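Local coordinates for conjugal transfer protein (Escherichia coli, PDB 5I97), which probably acts as a VirB8-like inner-membrane component of the type IV secretion channel that carries DNA out of the cell during plasmid conjugation, at residues Q36-R41 and V90-V95; F108-R113 and Q124-I129; E133-A138 and G150-S155. All blocks are in the same frame, centred on the assembly; numbering follows the deposited sequence.

Contact 1 of 3, residues Q36-R41 and V90-V95; sequences QYVIHR and VKINSV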
loop_
_atom_site.group_PDB
_atom_site.type_symbol
_atom_site.label_atom_id
_atom_site.label_comp_id
_atom_site.label_asym_id
_atom_site.label_seq_id
_atom_site.Cartn_x
_atom_site.Cartn_y
_atom_site.Cartn_z
ATOM N N GLN A 36 -10.514 5.195 13.945
ATOM C CA GLN A 36 -9.088 5.268 14.270
ATOM C C GLN A 36 -8.692 4.188 15.247
ATOM O O GLN A 36 -7.632 3.592 15.134
ATOM C CB GLN A 36 -8.737 6.624 14.888
ATOM C CG GLN A 36 -8.655 7.754 13.912
ATOM C CD GLN A 36 -7.481 7.603 12.999
ATOM O OE1 GLN A 36 -7.643 7.402 11.804
ATOM N NE2 GLN A 36 -6.280 7.718 13.553
ATOM N N TYR A 37 -9.562 3.939 16.207
ATOM C CA TYR A 37 -9.293 2.956 17.228
ATOM C C TYR A 37 -9.217 1.573 16.602
ATOM O O TYR A 37 -8.282 0.826 16.870
ATOM C CB TYR A 37 -10.354 3.009 18.318
ATOM C CG TYR A 37 -10.096 2.097 19.489
ATOM C CD1 TYR A 37 -9.332 2.517 20.569
ATOM C CD2 TYR A 37 -10.611 0.807 19.516
ATOM C CE1 TYR A 37 -9.097 1.682 21.652
ATOM C CE2 TYR A 37 -10.386 -0.031 20.592
ATOM C CZ TYR A 37 -9.629 0.408 21.656
ATOM O OH TYR A 37 -9.405 -0.432 22.717
ATOM N N VAL A 38 -10.205 1.242 15.779
ATOM C CA VAL A 38 -10.237 -0.045 15.113
ATOM C C VAL A 38 -9.034 -0.209 14.198
ATOM O O VAL A 38 -8.421 -1.262 14.148
ATOM C CB VAL A 38 -11.526 -0.224 14.301
ATOM C CG1 VAL A 38 -11.438 -1.466 13.402
ATOM C CG2 VAL A 38 -12.725 -0.285 15.225
ATOM N N ILE A 39 -8.688 0.840 13.475
ATOM C CA ILE A 39 -7.539 0.772 12.597
ATOM C C ILE A 39 -6.243 0.553 13.382
ATOM O O ILE A 39 -5.415 -0.265 12.990
ATOM C CB ILE A 39 -7.451 2.027 11.732
ATOM C CG1 ILE A 39 -8.564 2.004 10.684
ATOM C CG2 ILE A 39 -6.123 2.095 11.020
ATOM C CD1 ILE A 39 -8.741 3.307 9.940
ATOM N N HIS A 40 -6.079 1.266 14.497
ATOM C CA HIS A 40 -4.891 1.124 15.324
ATOM C C HIS A 40 -4.802 -0.274 15.924
ATOM O O HIS A 40 -3.722 -0.848 16.016
ATOM C CB HIS A 40 -4.888 2.141 16.467
ATOM C CG HIS A 40 -4.425 3.512 16.087
ATOM N ND1 HIS A 40 -3.241 3.746 15.420
ATOM C CD2 HIS A 40 -4.978 4.730 16.306
ATOM C CE1 HIS A 40 -3.090 5.046 15.240
ATOM N NE2 HIS A 40 -4.129 5.665 15.770
ATOM N N ARG A 41 -5.946 -0.810 16.339
ATOM C CA ARG A 41 -5.971 -2.050 17.102
ATOM C C ARG A 41 -5.962 -3.308 16.237
ATOM O O ARG A 41 -5.330 -4.296 16.594
ATOM C CB ARG A 41 -7.186 -2.062 18.025
ATOM C CG ARG A 41 -7.361 -3.339 18.789
ATOM C CD ARG A 41 -8.183 -3.149 20.033
ATOM N NE ARG A 41 -8.357 -4.413 20.736
ATOM C CZ ARG A 41 -8.790 -4.533 21.984
ATOM N NH1 ARG A 41 -9.085 -3.457 22.701
ATOM N NH2 ARG A 41 -8.919 -5.733 22.519
ATOM N N VAL A 90 -6.427 -2.713 7.550
ATOM C CA VAL A 90 -7.854 -2.598 7.837
ATOM C C VAL A 90 -8.607 -1.739 6.831
ATOM O O VAL A 90 -8.131 -0.697 6.416
ATOM C CB VAL A 90 -8.094 -1.978 9.250
ATOM C CG1 VAL A 90 -9.574 -1.618 9.460
ATOM C CG2 VAL A 90 -7.578 -2.888 10.351
ATOM N N LYS A 91 -9.779 -2.219 6.436
ATOM C CA LYS A 91 -10.747 -1.460 5.654
ATOM C C LYS A 91 -12.049 -1.310 6.436
ATOM O O LYS A 91 -12.702 -2.302 6.740
ATOM C CB LYS A 91 -11.019 -2.150 4.313
ATOM C CG LYS A 91 -11.860 -1.339 3.348
ATOM C CD LYS A 91 -11.331 0.065 3.141
ATOM C CE LYS A 91 -12.025 0.703 1.957
ATOM N NZ LYS A 91 -13.497 0.653 2.153
ATOM N N ILE A 92 -12.405 -0.080 6.794
ATOM C CA ILE A 92 -13.692 0.175 7.439
ATOM C C ILE A 92 -14.807 0.138 6.399
ATOM O O ILE A 92 -14.748 0.856 5.408
ATOM C CB ILE A 92 -13.708 1.539 8.161
ATOM C CG1 ILE A 92 -12.560 1.629 9.171
ATOM C CG2 ILE A 92 -15.040 1.764 8.860
ATOM C CD1 ILE A 92 -12.674 0.676 10.335
ATOM N N ASN A 93 -15.835 -0.668 6.634
ATOM C CA ASN A 93 -16.918 -0.804 5.663
ATOM C C ASN A 93 -18.171 0.007 6.027
ATOM O O ASN A 93 -18.832 0.566 5.154
ATOM C CB ASN A 93 -17.294 -2.275 5.491
ATOM C CG ASN A 93 -16.113 -3.135 5.040
ATOM O OD1 ASN A 93 -15.820 -4.170 5.639
ATOM N ND2 ASN A 93 -15.421 -2.696 3.996
ATOM N N SER A 94 -18.515 0.038 7.312
ATOM C CA SER A 94 -19.674 0.803 7.763
ATOM C C SER A 94 -19.586 1.070 9.256
ATOM O O SER A 94 -18.994 0.283 9.998
ATOM C CB SER A 94 -20.981 0.072 7.429
ATOM O OG SER A 94 -21.101 -1.135 8.157
ATOM N N VAL A 95 -20.179 2.182 9.686
ATOM C CA VAL A 95 -20.226 2.560 11.096
ATOM C C VAL A 95 -21.631 2.963 11.499
ATOM O O VAL A 95 -22.207 3.871 10.916
ATOM C CB VAL A 95 -19.275 3.731 11.404
ATOM C CG1 VAL A 95 -19.361 4.121 12.876
ATOM C CG2 VAL A 95 -17.847 3.373 11.021
#
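Val38 and Ile39 of the helix meet Ile92 and Val90 of the strand mainly through methyl and methylene groups. The side chains of Val38 and Ile92 cross obliquely, CG1 of Val38 resting on CD1 of Ile92 at 3.9 Å. That methyl of Val38 lies anti to its own backbone N (chi1 170°), and it also approaches Val90, its CG1 standing 4.4 Å from CG1 of the strand residue. Ile39 and Val90 make a second oblique pair, CG1 of Ile39 against CG1 of Val90 at 4.0 Å. Beyond its CG1, Ile39 is extended, and its CD1 runs on to CG1 of Ile92 at 4.2 Å. Ile92 itself is folded at its second torsion (chi2 -66°), which brings its CD1 back beside CA and onto Val38. Val38 and Ile39 thus each touch both Val90 and Ile92. The helix runs roughly antiparallel to the strand, with the two short axes 8.7 Å apart, as expected where the long helix 27-42 packs on the curved antiparallel sheet of the NTF2-like fold of the soluble, probably periplasmic, domain of this VirB8 protein. Ile106 and Phe108 of the adjacent strand 103-114 also touch Val38, which is buried, and Ile106 touches Ile92. On another side of the helix, Arg41 NH1 donates to Tyr37 OH at 3.0 Å, with the hydroxyl oxygen in the guanidinium plane. The same hydroxyl is also hydrogen-bonded to Ser60. On the strand, Asn93 and Ser94 both face Arg107, a classic beta bulge just past the Ile92 contact.

Contact 2 of 3, residues F108-R113 and Q124-I129; sequences FTTVRR and QRWIAI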
loop_
_atom_site.group_PDB
_atom_site.type_symbol
_atom_site.label_atom_id
_atom_site.label_comp_id
_atom_site.label_asym_id
_atom_site.label_seq_id
_atom_site.Cartn_x
_atom_site.Cartn_y
_atom_site.Cartn_z
ATOM N N PHE A 108 -15.793 -4.162 9.391
ATOM C CA PHE A 108 -14.516 -3.917 8.761
ATOM C C PHE A 108 -13.883 -5.168 8.168
ATOM O O PHE A 108 -14.227 -6.299 8.505
ATOM C CB PHE A 108 -13.564 -3.253 9.777
ATOM C CG PHE A 108 -13.187 -4.126 10.947
ATOM C CD1 PHE A 108 -14.067 -4.325 11.995
ATOM C CD2 PHE A 108 -11.925 -4.690 11.035
ATOM C CE1 PHE A 108 -13.717 -5.111 13.066
ATOM C CE2 PHE A 108 -11.571 -5.459 12.122
ATOM C CZ PHE A 108 -12.465 -5.674 13.130
ATOM N N THR A 109 -12.930 -4.931 7.283
ATOM C CA THR A 109 -12.264 -5.987 6.560
ATOM C C THR A 109 -10.770 -5.920 6.789
ATOM O O THR A 109 -10.173 -4.850 6.723
ATOM C CB THR A 109 -12.561 -5.899 5.061
ATOM O OG1 THR A 109 -13.945 -6.185 4.853
ATOM C CG2 THR A 109 -11.729 -6.913 4.280
ATOM N N THR A 110 -10.179 -7.069 7.079
ATOM C CA THR A 110 -8.732 -7.160 7.204
ATOM C C THR A 110 -8.143 -7.939 6.031
ATOM O O THR A 110 -8.708 -8.930 5.577
ATOM C CB THR A 110 -8.311 -7.818 8.533
ATOM O OG1 THR A 110 -8.984 -9.069 8.689
ATOM C CG2 THR A 110 -8.677 -6.918 9.695
ATOM N N VAL A 111 -7.010 -7.458 5.539
ATOM C CA VAL A 111 -6.248 -8.169 4.521
ATOM C C VAL A 111 -4.857 -8.450 5.068
ATOM O O VAL A 111 -4.061 -7.537 5.269
ATOM C CB VAL A 111 -6.132 -7.369 3.209
ATOM C CG1 VAL A 111 -5.220 -8.094 2.227
ATOM C CG2 VAL A 111 -7.503 -7.150 2.593
ATOM N N ARG A 112 -4.586 -9.714 5.357
ATOM C CA ARG A 112 -3.283 -10.090 5.902
ATOM C C ARG A 112 -2.312 -10.450 4.788
ATOM O O ARG A 112 -2.686 -11.105 3.810
ATOM C CB ARG A 112 -3.430 -11.248 6.882
ATOM C CG ARG A 112 -2.136 -11.806 7.417
ATOM C CD ARG A 112 -2.448 -12.836 8.460
ATOM N NE ARG A 112 -1.242 -13.437 8.998
ATOM C CZ ARG A 112 -0.763 -14.611 8.610
ATOM N NH1 ARG A 112 -1.394 -15.302 7.676
ATOM N NH2 ARG A 112 0.347 -15.083 9.158
ATOM N N ARG A 113 -1.047 -10.102 4.968
ATOM C CA ARG A 113 -0.066 -10.461 3.971
ATOM C C ARG A 113 1.200 -11.007 4.619
ATOM O O ARG A 113 1.865 -10.321 5.395
ATOM C CB ARG A 113 0.268 -9.230 3.126
ATOM C CG ARG A 113 1.521 -9.352 2.288
ATOM C CD ARG A 113 1.328 -10.397 1.203
ATOM N NE ARG A 113 2.508 -10.543 0.361
ATOM C CZ ARG A 113 2.679 -9.912 -0.794
ATOM N NH1 ARG A 113 1.763 -9.059 -1.223
ATOM N NH2 ARG A 113 3.780 -10.109 -1.503
ATOM N N GLN A 124 -10.955 -11.009 5.358
ATOM C CA GLN A 124 -11.818 -11.493 6.433
ATOM C C GLN A 124 -12.699 -10.340 6.916
ATOM O O GLN A 124 -12.214 -9.227 7.080
ATOM C CB GLN A 124 -10.988 -12.056 7.587
ATOM C CG GLN A 124 -10.285 -13.360 7.271
ATOM C CD GLN A 124 -9.263 -13.700 8.322
ATOM O OE1 GLN A 124 -8.344 -12.919 8.591
ATOM N NE2 GLN A 124 -9.445 -14.838 8.966
ATOM N N ARG A 125 -13.986 -10.592 7.120
ATOM C CA ARG A 125 -14.902 -9.512 7.497
ATOM C C ARG A 125 -15.323 -9.653 8.949
ATOM O O ARG A 125 -15.587 -10.760 9.421
ATOM C CB ARG A 125 -16.128 -9.482 6.585
ATOM C CG ARG A 125 -15.763 -9.157 5.133
ATOM C CD ARG A 125 -16.963 -9.009 4.172
ATOM N NE ARG A 125 -17.485 -7.639 4.191
ATOM C CZ ARG A 125 -17.893 -6.968 3.115
ATOM N NH1 ARG A 125 -17.868 -7.541 1.919
ATOM N NH2 ARG A 125 -18.335 -5.722 3.232
ATOM N N TRP A 126 -15.363 -8.535 9.667
ATOM C CA TRP A 126 -15.650 -8.577 11.098
ATOM C C TRP A 126 -16.676 -7.546 11.554
ATOM O O TRP A 126 -16.914 -6.545 10.884
ATOM C CB TRP A 126 -14.368 -8.357 11.894
ATOM C CG TRP A 126 -13.192 -9.126 11.417
ATOM C CD1 TRP A 126 -12.295 -8.742 10.468
ATOM C CD2 TRP A 126 -12.751 -10.404 11.884
ATOM N NE1 TRP A 126 -11.341 -9.698 10.304
ATOM C CE2 TRP A 126 -11.595 -10.734 11.172
ATOM C CE3 TRP A 126 -13.230 -11.298 12.851
ATOM C CZ2 TRP A 126 -10.904 -11.926 11.370
ATOM C CZ3 TRP A 126 -12.542 -12.481 13.053
ATOM C CH2 TRP A 126 -11.394 -12.786 12.315
ATOM N N ILE A 127 -17.247 -7.777 12.729
ATOM C CA ILE A 127 -18.108 -6.791 13.372
ATOM C C ILE A 127 -17.521 -6.416 14.727
ATOM O O ILE A 127 -17.270 -7.283 15.564
ATOM C CB ILE A 127 -19.535 -7.313 13.570
ATOM C CG1 ILE A 127 -20.083 -7.888 12.266
ATOM C CG2 ILE A 127 -20.434 -6.209 14.088
ATOM C CD1 ILE A 127 -21.432 -8.554 12.407
ATOM N N ALA A 128 -17.314 -5.124 14.947
ATOM C CA ALA A 128 -16.838 -4.633 16.230
ATOM C C ALA A 128 -17.947 -3.889 16.973
ATOM O O ALA A 128 -18.450 -2.872 16.494
ATOM C CB ALA A 128 -15.640 -3.730 16.037
ATOM N N ILE A 129 -18.351 -4.431 18.119
ATOM C CA ILE A 129 -19.307 -3.759 18.999
ATOM C C ILE A 129 -18.561 -2.989 20.083
ATOM O O ILE A 129 -17.882 -3.576 20.914
ATOM C CB ILE A 129 -20.275 -4.750 19.666
ATOM C CG1 ILE A 129 -20.937 -5.654 18.621
ATOM C CG2 ILE A 129 -21.301 -4.006 20.510
ATOM C CD1 ILE A 129 -21.766 -4.917 17.610
#
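Trp126 lays its CB over one face of the Phe108 ring, 3.5 Å from CE1 of that phenyl, in a CH-pi contact whose direction is 26° off the ring normal. From CB the side chain continues to CG, anti to the carbonyl carbon of Trp126, where it lies 3.9 Å from Phe108 CZ. CD1 comes next and meets two parts of Phe108, its CE2 at 3.7 Å and its backbone oxygen. The five-membered ring and the phenyl form an offset stack, centroids 5.0 Å apart and planes 28° apart. At the tip of the pyrrole, NE1 donates to Thr110 OG1 at 2.9 Å in a fairly straight bond (163°), the hydroxyl oxygen sitting at the indole edge and close to its plane. With a face contact near CB and a polar tether at NE1, the indole is probably restrained from turning. Val158 and Pro160 of strand 151-160 also touch the Trp126 side chain. All this lies on one face of a beta hairpin, strands 103-114 and 124-134, the central pair of the four-stranded antiparallel sheet. Phe108 with Trp126 and Thr110 with Gln124 are its hydrogen-bonded pairs here, each closed by two backbone bonds, among them Trp126 N to Phe108 O at 2.8 Å. Between them Thr109 and Arg125 form a non-hydrogen-bonded pair whose side chains lie on the other face, where Arg125 CG packs on Thr109 OG1 at 3.5 Å. That hydroxyl has its polar partner in Asn93 of strand 86-98. Ala128 CB also touches the Phe108 ring, 3.8 Å from CE1.

Contact 3 of 3, residues E133-A138 and G150-S155; sequences EYKSLA and GFRVTS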
loop_
_atom_site.group_PDB
_atom_site.type_symbol
_atom_site.label_atom_id
_atom_site.label_comp_id
_atom_site.label_asym_id
_atom_site.label_seq_id
_atom_site.Cartn_x
_atom_site.Cartn_y
_atom_site.Cartn_z
ATOM N N GLU A 133 -16.799 6.749 25.292
ATOM C CA GLU A 133 -17.093 7.957 26.054
ATOM C C GLU A 133 -15.899 8.902 25.958
ATOM O O GLU A 133 -14.809 8.482 25.570
ATOM C CB GLU A 133 -17.384 7.615 27.516
ATOM C CG GLU A 133 -16.228 6.943 28.238
ATOM C CD GLU A 133 -16.526 6.687 29.701
ATOM O OE1 GLU A 133 -17.718 6.569 30.056
ATOM O OE2 GLU A 133 -15.568 6.603 30.498
ATOM N N TYR A 134 -16.087 10.168 26.319
ATOM C CA TYR A 134 -14.963 11.085 26.378
ATOM C C TYR A 134 -14.741 11.479 27.831
ATOM O O TYR A 134 -15.694 11.759 28.553
ATOM C CB TYR A 134 -15.197 12.297 25.490
ATOM C CG TYR A 134 -15.349 11.986 24.013
ATOM C CD1 TYR A 134 -16.548 11.511 23.502
ATOM C CD2 TYR A 134 -14.317 12.232 23.123
ATOM C CE1 TYR A 134 -16.701 11.262 22.154
ATOM C CE2 TYR A 134 -14.462 11.985 21.773
ATOM C CZ TYR A 134 -15.662 11.506 21.293
ATOM O OH TYR A 134 -15.824 11.256 19.948
ATOM N N LYS A 135 -13.486 11.473 28.264
ATOM C CA LYS A 135 -13.134 11.862 29.622
ATOM C C LYS A 135 -12.009 12.869 29.672
ATOM O O LYS A 135 -10.947 12.653 29.097
ATOM C CB LYS A 135 -12.720 10.639 30.443
ATOM C CG LYS A 135 -13.807 9.632 30.729
ATOM C CD LYS A 135 -14.783 10.166 31.767
ATOM C CE LYS A 135 -15.812 9.121 32.169
ATOM N NZ LYS A 135 -16.840 9.668 33.101
ATOM N N SER A 136 -12.255 13.987 30.336
ATOM C CA SER A 136 -11.161 14.861 30.714
ATOM C C SER A 136 -10.377 14.207 31.848
ATOM O O SER A 136 -10.906 14.011 32.950
ATOM C CB SER A 136 -11.681 16.225 31.152
ATOM O OG SER A 136 -12.401 16.110 32.366
ATOM N N LEU A 137 -9.128 13.852 31.583
ATOM C CA LEU A 137 -8.282 13.336 32.639
ATOM C C LEU A 137 -6.965 14.075 32.615
ATOM O O LEU A 137 -6.678 14.800 31.660
ATOM C CB LEU A 137 -8.046 11.836 32.481
ATOM C CG LEU A 137 -9.266 10.917 32.517
ATOM C CD1 LEU A 137 -8.923 9.611 31.859
ATOM C CD2 LEU A 137 -9.772 10.702 33.942
ATOM N N ALA A 138 -6.181 13.919 33.677
ATOM C CA ALA A 138 -4.863 14.518 33.706
ATOM C C ALA A 138 -4.090 13.990 32.509
ATOM O O ALA A 138 -3.790 12.801 32.436
ATOM C CB ALA A 138 -4.147 14.195 35.008
ATOM N N GLY A 150 -9.698 13.118 24.905
ATOM C CA GLY A 150 -9.781 12.079 25.916
ATOM C C GLY A 150 -10.769 10.993 25.546
ATOM O O GLY A 150 -11.451 10.443 26.405
ATOM N N PHE A 151 -10.854 10.694 24.255
ATOM C CA PHE A 151 -11.699 9.610 23.784
ATOM C C PHE A 151 -11.249 8.298 24.399
ATOM O O PHE A 151 -10.058 8.049 24.539
ATOM C CB PHE A 151 -11.643 9.527 22.253
ATOM C CG PHE A 151 -12.283 8.294 21.675
ATOM C CD1 PHE A 151 -13.651 8.236 21.471
ATOM C CD2 PHE A 151 -11.511 7.208 21.301
ATOM C CE1 PHE A 151 -14.236 7.105 20.924
ATOM C CE2 PHE A 151 -12.090 6.080 20.756
ATOM C CZ PHE A 151 -13.452 6.024 20.571
ATOM N N ARG A 152 -12.198 7.465 24.789
ATOM C CA ARG A 152 -11.820 6.148 25.246
ATOM C C ARG A 152 -12.918 5.130 24.996
ATOM O O ARG A 152 -14.110 5.436 25.067
ATOM C CB ARG A 152 -11.401 6.159 26.719
ATOM C CG ARG A 152 -12.503 6.167 27.748
ATOM C CD ARG A 152 -11.862 6.249 29.133
ATOM N NE ARG A 152 -12.821 6.177 30.230
ATOM C CZ ARG A 152 -12.475 6.156 31.515
ATOM N NH1 ARG A 152 -11.193 6.179 31.859
ATOM N NH2 ARG A 152 -13.410 6.092 32.453
ATOM N N VAL A 153 -12.476 3.919 24.672
ATOM C CA VAL A 153 -13.346 2.790 24.439
ATOM C C VAL A 153 -13.578 2.070 25.761
ATOM O O VAL A 153 -12.625 1.744 26.478
ATOM C CB VAL A 153 -12.725 1.822 23.411
ATOM C CG1 VAL A 153 -13.552 0.556 23.274
ATOM C CG2 VAL A 153 -12.547 2.513 22.078
ATOM N N THR A 154 -14.845 1.816 26.073
ATOM C CA THR A 154 -15.239 1.257 27.366
ATOM C C THR A 154 -15.598 -0.221 27.305
ATOM O O THR A 154 -15.689 -0.887 28.332
ATOM C CB THR A 154 -16.436 2.024 27.957
ATOM O OG1 THR A 154 -17.577 1.858 27.109
ATOM C CG2 THR A 154 -16.110 3.489 28.070
ATOM N N SER A 155 -15.886 -0.711 26.107
ATOM C CA SER A 155 -16.056 -2.136 25.896
ATOM C C SER A 155 -15.734 -2.440 24.444
ATOM O O SER A 155 -15.914 -1.593 23.578
ATOM C CB SER A 155 -17.456 -2.602 26.272
ATOM O OG SER A 155 -18.396 -2.226 25.298
#
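Glu133 faces Arg152 in a hydrogen-bonded antiparallel pair, and the two side chains lie side by side and point the same way. Glu133 OE2 takes two bonds from the guanidinium: NE at 2.8 Å on its anti lone pair, and NH2 at 3.0 Å nearly along the C-O axis. Carboxylate and guanidinium are almost coplanar, 8° apart, and both bonds of the side-on grip fall on the one oxygen. Glu133 CG meanwhile rests on Thr154 CG2 at 3.5 Å. Tyr134, on the other face of the sheet, receives the edge of Phe151 in an edge-to-face pair, CD1 of Phe151 standing 3.8 Å from Tyr134 CZ with the planes 64° apart. Lys135 N donates to Gly150 O at 2.9 Å in a nearly straight bond (173°), and Lys135 CG lies over one face of the Arg152 guanidinium. Gly150 has a positive phi, and a CB there would run into the carbonyl oxygen of Lys135. Leu137 CD1 comes last, 4.1 Å from Arg152 NH1. An alanine in place of Arg152 would probably leave the Glu133 carboxylate without its charged mate and open a gap beside Lys135 CG. The pairing ties the end of strand 124-134 to the start of strand 151-160, an outer strand of the NTF2-like sheet, next to a bulge where Thr154 and Ser155 face Gly131. Helix 27-42 lies against the Tyr134-Phe151 face through Ile29, Trp33 and Leu34, and its Asp30 bonds Tyr134 OH.

All three contacts reach the same antiparallel sheet but differ in chemistry. Contact 1, nearest the chain's centre, is helix on sheet, its side-chain contacts all apolar. Contacts 2 and 3 join neighbouring strands by backbone hydrogen bonds and share strand 124-134, though their centres are about 25 Å apart and lie on opposite sides of the chain's centre. Each mixes buried and exposed residues: contact 2 adds an aromatic stack with an indole tether, contact 3 an aromatic pair on one face and a salt bridge on the other. Contact 1 touches both: Lys91 and Asn93 bond Thr109 of contact 2, and Tyr37 packs on Val153 and Phe151 of contact 3.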